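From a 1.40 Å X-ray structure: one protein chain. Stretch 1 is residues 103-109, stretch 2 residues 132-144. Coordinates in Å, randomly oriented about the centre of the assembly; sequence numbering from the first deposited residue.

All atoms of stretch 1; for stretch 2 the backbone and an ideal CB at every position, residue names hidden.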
# COMPACT_ATOMS: atom_id res chain seq x y z
N THR A 103 -3.31 0.86 -15.76
CA THR A 103 -1.99 0.23 -15.83
C THR A 103 -1.32 0.76 -17.08
O THR A 103 -1.98 1.09 -18.06
CB THR A 103 -2.04 -1.31 -15.89
OG1 THR A 103 -2.71 -1.73 -17.09
CG2 THR A 103 -2.74 -1.88 -14.66
N LEU A 104 0.00 0.85 -17.06
CA LEU A 104 0.73 1.27 -18.24
C LEU A 104 0.37 0.40 -19.45
O LEU A 104 0.13 0.91 -20.54
CB LEU A 104 2.23 1.24 -17.96
CG LEU A 104 3.17 1.43 -19.14
CD1 LEU A 104 2.96 2.78 -19.82
CD2 LEU A 104 4.62 1.29 -18.64
N LYS A 105 0.29 -0.91 -19.24
CA LYS A 105 -0.04 -1.85 -20.29
C LYS A 105 -1.42 -1.61 -20.90
O LYS A 105 -1.57 -1.58 -22.12
CB LYS A 105 0.06 -3.28 -19.76
CG LYS A 105 -0.30 -4.36 -20.79
CD LYS A 105 0.74 -4.41 -21.90
CE LYS A 105 0.56 -5.64 -22.78
NZ LYS A 105 1.64 -5.78 -23.80
N GLN A 106 -2.42 -1.43 -20.05
CA GLN A 106 -3.78 -1.21 -20.55
C GLN A 106 -3.87 0.10 -21.33
O GLN A 106 -4.54 0.17 -22.36
CB GLN A 106 -4.82 -1.28 -19.42
CG GLN A 106 -5.05 0.03 -18.67
CD GLN A 106 -6.21 -0.05 -17.69
OE1 GLN A 106 -6.02 -0.24 -16.48
NE2 GLN A 106 -7.43 0.11 -18.20
N PHE A 107 -3.15 1.12 -20.87
CA PHE A 107 -3.25 2.43 -21.50
C PHE A 107 -2.67 2.47 -22.91
O PHE A 107 -3.18 3.19 -23.79
CB PHE A 107 -2.57 3.49 -20.64
CG PHE A 107 -2.73 4.87 -21.18
CD1 PHE A 107 -3.96 5.50 -21.17
CD2 PHE A 107 -1.65 5.55 -21.72
CE1 PHE A 107 -4.12 6.77 -21.67
CE2 PHE A 107 -1.79 6.82 -22.23
CZ PHE A 107 -3.03 7.44 -22.21
N VAL A 108 -1.60 1.71 -23.15
CA VAL A 108 -0.98 1.75 -24.47
C VAL A 108 -1.35 0.57 -25.37
O VAL A 108 -1.11 0.62 -26.57
CB VAL A 108 0.56 1.87 -24.38
CG1 VAL A 108 0.95 3.15 -23.65
CG2 VAL A 108 1.12 0.68 -23.66
N SER A 109 -1.93 -0.49 -24.81
CA SER A 109 -2.15 -1.71 -25.59
C SER A 109 -3.60 -2.19 -25.64
O SER A 109 -3.95 -3.00 -26.51
CB SER A 109 -1.28 -2.86 -25.06
OG SER A 109 -1.87 -3.46 -23.91
N UNK A 132 10.42 -4.71 -20.96
CA UNK A 132 8.97 -4.57 -21.06
C UNK A 132 8.60 -3.09 -21.07
O UNK A 132 7.81 -2.63 -21.89
CB UNK A 132 8.27 -5.29 -19.91
N UNK A 133 9.19 -2.35 -20.13
CA UNK A 133 8.92 -0.93 -20.01
C UNK A 133 9.38 -0.15 -21.23
O UNK A 133 8.69 0.77 -21.67
CB UNK A 133 9.60 -0.37 -18.75
N UNK A 134 10.53 -0.50 -21.79
CA UNK A 134 11.01 0.21 -22.96
C UNK A 134 10.01 0.10 -24.11
O UNK A 134 9.67 1.09 -24.78
CB UNK A 134 12.38 -0.33 -23.39
N UNK A 135 9.51 -1.12 -24.33
CA UNK A 135 8.55 -1.37 -25.39
C UNK A 135 7.28 -0.56 -25.17
O UNK A 135 6.79 0.12 -26.08
CB UNK A 135 8.22 -2.86 -25.47
N UNK A 136 6.77 -0.60 -23.94
CA UNK A 136 5.53 0.11 -23.64
C UNK A 136 5.70 1.62 -23.66
O UNK A 136 4.79 2.35 -24.06
CB UNK A 136 5.00 -0.33 -22.27
N UNK A 137 6.87 2.11 -23.26
CA UNK A 137 7.10 3.54 -23.22
C UNK A 137 7.34 4.10 -24.62
O UNK A 137 6.96 5.24 -24.92
CB UNK A 137 8.29 3.86 -22.31
N UNK A 138 7.91 3.29 -25.50
CA UNK A 138 8.00 3.66 -26.91
C UNK A 138 6.58 3.82 -27.47
O UNK A 138 6.29 4.80 -28.17
CB UNK A 138 8.79 2.61 -27.70
N UNK A 139 5.69 2.88 -27.15
CA UNK A 139 4.31 2.98 -27.63
C UNK A 139 3.60 4.16 -27.00
O UNK A 139 2.81 4.84 -27.65
CB UNK A 139 3.54 1.69 -27.34
N UNK A 140 3.88 4.42 -25.73
CA UNK A 140 3.32 5.58 -25.06
C UNK A 140 3.74 6.88 -25.74
O UNK A 140 2.90 7.76 -25.99
CB UNK A 140 3.75 5.59 -23.59
N UNK A 141 5.03 6.99 -26.05
CA UNK A 141 5.54 8.18 -26.74
C UNK A 141 4.81 8.39 -28.06
O UNK A 141 4.37 9.50 -28.38
CB UNK A 141 7.05 8.06 -26.99
N UNK A 142 4.68 7.31 -28.83
CA UNK A 142 3.99 7.38 -30.11
C UNK A 142 2.54 7.80 -29.95
O UNK A 142 2.03 8.61 -30.73
CB UNK A 142 4.06 6.03 -30.82
N UNK A 143 1.88 7.26 -28.94
CA UNK A 143 0.48 7.58 -28.67
C UNK A 143 0.31 9.06 -28.34
O UNK A 143 -0.55 9.73 -28.91
CB UNK A 143 -0.05 6.72 -27.52
N UNK A 144 1.14 9.58 -27.44
CA UNK A 144 1.01 10.98 -27.02
C UNK A 144 1.33 11.93 -28.17
O UNK A 144 0.60 12.89 -28.42
CB UNK A 144 1.93 11.27 -25.83

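Stretch 2 is helical throughout, and its axis passes 9.3 Å from that of helix 104-109 at a crossing angle of 45°. The face it presents meets Leu 104, Lys 105, Phe 107 and Val 108.

Position 132 has nothing of stretch 1 within 5.5 Å of its ideal CB, so the contact sets no preference; it is Glu 132. At 133 CA-to-CB points sideways, with the ideal CB 5.2 Å from Leu 104 CD2. A branched or long apolar chain could close that gap, and Leu 133 does: its CD2 lies 3.6 Å from Leu 104 CD2. Positions 134 and 135 are out of reach and could be polar; they hold Glu 134 and Thr 135.

Position 136 points toward stretch 1, its ideal CB 4.0 Å from Leu 104 CD2 and 4.2 Å from Val 108 CG2. Beyond lies the aliphatic part of Lys 105, which makes Leu, Ile or Met plausible. The residue is Leu 136 (chi1 m, chi2 t). Its CD2 reaches both Val 108 CG2, at 3.6 Å, and Lys 105 CD, at 3.8 Å.

Position 137 points away and tolerates many side chains. Ile 137 nevertheless brings CG1 to 4.4 Å from Leu 104 CD2, helping form the hole in which Leu 104 sits among 133, 136, 137 and 140. Nothing of stretch 1 lies within 5.5 Å of the ideal CB at 138, so many residues would do; it is Asp 138.

At 139 the ideal CB is 4.2 Å from Val 108 CB. Small residues would suit, as would long ones able to turn outward. Arg 139 takes the latter course: its CB touches Val 108 CB while its end leads away.

Position 140 lies at the closest backbone register, its CA 5.8 Å from Val 108 CA, and its ideal CB is 3.7 Å from Val 108 CG1. CA-to-CB runs sideways, with Leu 104 CD1 4.8 Å from the ideal CB and the Phe 107 ring farther off, favouring an apolar chain. Leu 140 (t, p) puts CD1 3.6 Å from Phe 107 CE2, at the ring edge, and CD2 4.4 Å from Leu 104 CD1.

Position 141 points away and 142 is out of reach; they are Ala 141 and Glu 142.

Position 143 points toward stretch 1, where Phe 107 offers a ring face and its backbone O an acceptor. A long aliphatic, aromatic or basic chain could serve. Lys 143, extended through chi3 and turned at chi4 (p), lays CE 3.5 Å from Phe 107 CZ, a CH-pi contact, and its NZ makes a cation-pi interaction 5.0 Å from the ring centroid. NZ also donates to a water, 2.8 Å from its oxygen; that water bonds weakly to Phe 107 O.

Position 144 has an equally empty surround and no preference; it is Leu 144.

Stretch 2 132-144: ELETLIDRLAEKL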
# COMPACT_ATOMS: atom_id res chain seq x y z
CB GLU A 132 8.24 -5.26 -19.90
CG GLU A 132 8.26 -6.79 -19.93
CD GLU A 132 7.68 -7.39 -18.66
OE1 GLU A 132 7.40 -6.63 -17.71
OE2 GLU A 132 7.52 -8.64 -18.60
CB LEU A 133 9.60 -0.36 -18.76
CG LEU A 133 8.97 -0.75 -17.44
CD1 LEU A 133 9.90 -0.36 -16.29
CD2 LEU A 133 7.62 -0.07 -17.30
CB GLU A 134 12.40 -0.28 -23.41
CG GLU A 134 12.88 0.40 -24.68
CD GLU A 134 14.39 0.54 -24.76
OE1 GLU A 134 15.12 -0.39 -24.34
OE2 GLU A 134 14.85 1.59 -25.26
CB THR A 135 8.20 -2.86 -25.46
OG1 THR A 135 9.39 -3.60 -25.75
CG2 THR A 135 7.16 -3.11 -26.55
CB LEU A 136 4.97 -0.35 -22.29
CG LEU A 136 4.54 -1.82 -22.27
CD1 LEU A 136 4.17 -2.26 -20.87
CD2 LEU A 136 3.37 -2.07 -23.21
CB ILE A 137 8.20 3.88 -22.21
CG1 ILE A 137 7.62 3.65 -20.81
CG2 ILE A 137 8.69 5.30 -22.36
CD1 ILE A 137 8.62 3.75 -19.73
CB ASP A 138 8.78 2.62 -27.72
CG ASP A 138 10.27 2.68 -27.48
OD1 ASP A 138 10.75 3.67 -26.89
OD2 ASP A 138 10.98 1.74 -27.91
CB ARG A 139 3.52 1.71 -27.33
CG ARG A 139 4.22 0.41 -27.65
CD ARG A 139 3.86 -0.19 -28.99
NE ARG A 139 4.46 -1.52 -29.11
CZ ARG A 139 4.92 -2.05 -30.24
NH1 ARG A 139 4.85 -1.36 -31.37
NH2 ARG A 139 5.45 -3.27 -30.24
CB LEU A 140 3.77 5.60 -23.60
CG LEU A 140 3.33 6.81 -22.79
CD1 LEU A 140 1.83 6.80 -22.68
CD2 LEU A 140 3.96 6.75 -21.40
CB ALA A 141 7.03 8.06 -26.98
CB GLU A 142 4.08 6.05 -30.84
CG GLU A 142 5.49 5.66 -31.24
CD GLU A 142 5.53 4.33 -31.98
OE1 GLU A 142 4.77 3.42 -31.61
OE2 GLU A 142 6.34 4.22 -32.93
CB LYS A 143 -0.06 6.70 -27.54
CG LYS A 143 -1.53 6.93 -27.21
CD LYS A 143 -1.95 6.07 -26.01
CE LYS A 143 -3.36 6.41 -25.55
NZ LYS A 143 -4.42 5.88 -26.45
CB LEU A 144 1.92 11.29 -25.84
CG LEU A 144 1.75 10.46 -24.57
CD1 LEU A 144 2.64 10.98 -23.45
CD2 LEU A 144 0.31 10.42 -24.12
O HOH W 1 -4.53 3.11 -26.88
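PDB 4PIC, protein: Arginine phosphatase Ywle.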